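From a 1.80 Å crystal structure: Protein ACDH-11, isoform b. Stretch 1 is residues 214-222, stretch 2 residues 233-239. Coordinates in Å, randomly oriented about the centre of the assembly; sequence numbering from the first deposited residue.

Stretch 1 214-222: TYRLHGYKW
Stretch 2 (233-239) LTLARIV

The strongest link between the two stretches is the ammonium group of Lys221. Its NZ donates one hydrogen bond to the hydroxyl OG1 of Thr234, at 2.9 Å from NZ to OG1, and another to the backbone carbonyl of Leu235, at 3.0 Å from NZ to O. An ammonium group carries three protons, so a single lysine can serve two neighbouring acceptors at once, and NZ is also hydrogen-bonded elsewhere in the structure. Burying a charged amine is costly unless its protons find acceptors, and here they do. The side chain starts toward the other stretch with chi1 and chi2 both m (-61° and -62°), then runs out extended, with chi3 and chi4 both t. This reach matters because the CA atoms of Lys221 and Thr234 are 9.2 Å apart. Thr234, with chi1 t at -168°, also points toward stretch 1. Leu235 points its CB away, yet takes part through its carbonyl, which is available whatever its side chain does.

The backbones carrying these groups are both extended. Stretch 1 runs as a strand from Thr214, and the strand of stretch 2 begins earlier in the chain. Most phi/psi pairs lie in the beta region, from -78/135 at Ile238 to -155/165 at Ala236; Gly219 is almost fully stretched at 180/-179. At Trp222, with phi/psi -83/-31, the chain turns a corner. The strand axes approach to 8.2 Å and their N-to-C directions make an angle of 107°, so the strands cross steeply and meet mainly through side chains, with the Leu235 carbonyl as the backbone's polar contribution and no backbone-to-backbone hydrogen bonds between them. In register, Leu217 faces Ala236, with CA atoms 7.4 Å apart, and Tyr215 lies across from Ile238, with CA atoms 8.5 Å apart.

Along stretch 1, Tyr215, Leu217 and Lys221 all point toward stretch 2. Leu217 (chi1 m, chi2 t) uses its branched end to meet two residues: CD1 lies 3.8 Å from CG2 of Thr234, and CD2 lies 4.0 Å from CB of Ala236. The small methyl of Ala236 suits this closest pairing in the register, while Thr234 offers a methyl to leucine and a hydroxyl to lysine.

Nearer the start of stretch 1, Tyr215 (chi1 m, chi2 71°) meets Ile238, beyond Ala236 in stretch 2. The isoleucine CB points sideways, but chi1 m and chi2 t bring its end nearer, placing CD1 3.7 Å from CZ of Tyr215 and 3.6 Å from its OH. The methyl approaches the ring obliquely, an apolar contact: the broad aromatic ring offers a nonpolar surface, and the long, flexible delta-methyl arm of isoleucine can reach it. The contact to OH is van der Waals, not a hydrogen bond. The surface buried between the two stretches is 291 Å², both sides summed.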

# COMPACT_ATOMS: atom_id res chain seq x y z
N THR B 214 -39.07 13.28 16.97
CA THR B 214 -38.09 13.21 15.87
C THR B 214 -37.27 14.50 15.79
O THR B 214 -37.84 15.58 15.75
CB THR B 214 -38.82 13.03 14.55
OG1 THR B 214 -39.62 11.86 14.64
CG2 THR B 214 -37.83 12.92 13.39
N TYR B 215 -35.95 14.37 15.77
CA TYR B 215 -35.02 15.47 15.82
C TYR B 215 -33.96 15.31 14.67
O TYR B 215 -33.73 14.20 14.12
CB TYR B 215 -34.25 15.50 17.16
CG TYR B 215 -35.12 15.83 18.35
CD1 TYR B 215 -36.07 14.91 18.82
CD2 TYR B 215 -35.05 17.10 18.95
CE1 TYR B 215 -36.93 15.23 19.87
CE2 TYR B 215 -35.91 17.44 19.98
CZ TYR B 215 -36.85 16.51 20.43
OH TYR B 215 -37.67 16.86 21.46
N ARG B 216 -33.30 16.42 14.39
CA ARG B 216 -32.15 16.56 13.46
C ARG B 216 -30.95 16.71 14.37
O ARG B 216 -30.97 17.61 15.19
CB ARG B 216 -32.26 17.94 12.76
CG ARG B 216 -32.85 18.00 11.40
CD ARG B 216 -32.48 19.35 10.75
NE ARG B 216 -33.15 20.54 11.28
CZ ARG B 216 -32.58 21.67 11.75
NH1 ARG B 216 -31.28 21.85 11.88
NH2 ARG B 216 -33.36 22.66 12.11
N LEU B 217 -29.93 15.87 14.21
CA LEU B 217 -28.72 15.97 15.01
C LEU B 217 -27.58 16.68 14.27
O LEU B 217 -27.32 16.41 13.08
CB LEU B 217 -28.21 14.58 15.47
CG LEU B 217 -29.20 13.69 16.21
CD1 LEU B 217 -28.58 12.39 16.67
CD2 LEU B 217 -29.90 14.44 17.37
N HIS B 218 -26.84 17.47 15.06
CA HIS B 218 -25.71 18.27 14.60
C HIS B 218 -24.58 18.13 15.60
O HIS B 218 -24.71 18.58 16.77
CB HIS B 218 -26.14 19.75 14.42
CG HIS B 218 -27.09 19.96 13.29
ND1 HIS B 218 -28.46 19.90 13.44
CD2 HIS B 218 -26.87 20.27 12.00
CE1 HIS B 218 -29.04 20.10 12.28
NE2 HIS B 218 -28.10 20.33 11.39
N GLY B 219 -23.52 17.50 15.19
CA GLY B 219 -22.39 17.22 16.09
C GLY B 219 -21.28 16.49 15.43
O GLY B 219 -21.37 16.16 14.19
N TYR B 220 -20.24 16.18 16.21
CA TYR B 220 -19.10 15.48 15.71
C TYR B 220 -18.82 14.26 16.60
O TYR B 220 -18.55 14.45 17.80
CB TYR B 220 -17.87 16.39 15.67
CG TYR B 220 -16.73 15.85 14.83
CD1 TYR B 220 -15.87 14.85 15.26
CD2 TYR B 220 -16.47 16.42 13.61
CE1 TYR B 220 -14.81 14.41 14.46
CE2 TYR B 220 -15.47 15.95 12.79
CZ TYR B 220 -14.62 14.98 13.21
OH TYR B 220 -13.65 14.56 12.32
N LYS B 221 -18.94 13.04 16.08
CA LYS B 221 -18.69 11.85 16.87
C LYS B 221 -17.25 11.42 16.60
O LYS B 221 -16.85 11.12 15.48
CB LYS B 221 -19.70 10.79 16.53
CG LYS B 221 -21.11 11.23 16.84
CD LYS B 221 -21.31 11.51 18.35
CE LYS B 221 -22.68 12.07 18.64
NZ LYS B 221 -22.92 12.09 20.11
N TRP B 222 -16.45 11.39 17.64
CA TRP B 222 -14.99 11.28 17.52
C TRP B 222 -14.50 9.87 17.36
O TRP B 222 -13.44 9.70 16.77
CB TRP B 222 -14.36 11.96 18.74
CG TRP B 222 -12.89 12.00 18.89
CD1 TRP B 222 -12.21 11.73 20.07
CD2 TRP B 222 -11.91 12.51 17.98
NE1 TRP B 222 -10.87 11.92 19.90
CE2 TRP B 222 -10.65 12.43 18.64
CE3 TRP B 222 -11.97 13.06 16.69
CZ2 TRP B 222 -9.47 12.83 18.01
CZ3 TRP B 222 -10.79 13.44 16.06
CH2 TRP B 222 -9.55 13.31 16.72
N LEU B 233 -27.27 4.07 18.78
CA LEU B 233 -27.72 4.87 19.91
C LEU B 233 -26.72 5.97 20.11
O LEU B 233 -25.51 5.70 20.07
CB LEU B 233 -27.82 3.99 21.13
CG LEU B 233 -28.99 2.93 21.06
CD1 LEU B 233 -29.01 2.05 22.29
CD2 LEU B 233 -30.27 3.68 21.12
N THR B 234 -27.21 7.18 20.39
CA THR B 234 -26.32 8.28 20.68
C THR B 234 -26.95 9.29 21.62
O THR B 234 -28.13 9.19 21.92
CB THR B 234 -25.89 8.98 19.35
OG1 THR B 234 -24.80 9.90 19.56
CG2 THR B 234 -27.03 9.63 18.70
N LEU B 235 -26.13 10.19 22.16
CA LEU B 235 -26.57 11.23 23.10
C LEU B 235 -26.44 12.53 22.40
O LEU B 235 -25.50 12.68 21.62
CB LEU B 235 -25.62 11.27 24.28
CG LEU B 235 -25.62 9.98 25.09
CD1 LEU B 235 -24.55 10.11 26.18
CD2 LEU B 235 -26.99 9.68 25.73
N ALA B 236 -27.34 13.46 22.69
CA ALA B 236 -27.31 14.83 22.20
C ALA B 236 -28.06 15.76 23.14
O ALA B 236 -28.83 15.30 23.97
CB ALA B 236 -27.95 14.89 20.82
N ARG B 237 -27.83 17.06 22.97
CA ARG B 237 -28.50 18.10 23.73
C ARG B 237 -29.62 18.72 22.96
O ARG B 237 -29.42 19.29 21.89
CB ARG B 237 -27.51 19.19 24.06
CG ARG B 237 -26.32 18.71 24.86
CD ARG B 237 -25.42 19.85 25.34
NE ARG B 237 -24.22 19.24 25.86
CZ ARG B 237 -24.06 18.74 27.08
NH1 ARG B 237 -25.04 18.88 28.01
NH2 ARG B 237 -22.92 18.12 27.37
N ILE B 238 -30.81 18.66 23.56
CA ILE B 238 -31.98 19.11 22.89
C ILE B 238 -31.96 20.62 22.98
O ILE B 238 -31.58 21.17 24.03
CB ILE B 238 -33.26 18.51 23.52
CG1 ILE B 238 -33.31 17.02 23.11
CG2 ILE B 238 -34.47 19.31 23.08
CD1 ILE B 238 -34.63 16.34 23.41
N VAL B 239 -32.26 21.27 21.87
CA VAL B 239 -32.30 22.72 21.77
C VAL B 239 -33.74 23.19 22.03
O VAL B 239 -34.65 22.73 21.37
CB VAL B 239 -31.89 23.18 20.35
CG1 VAL B 239 -31.93 24.70 20.25
CG2 VAL B 239 -30.52 22.64 19.96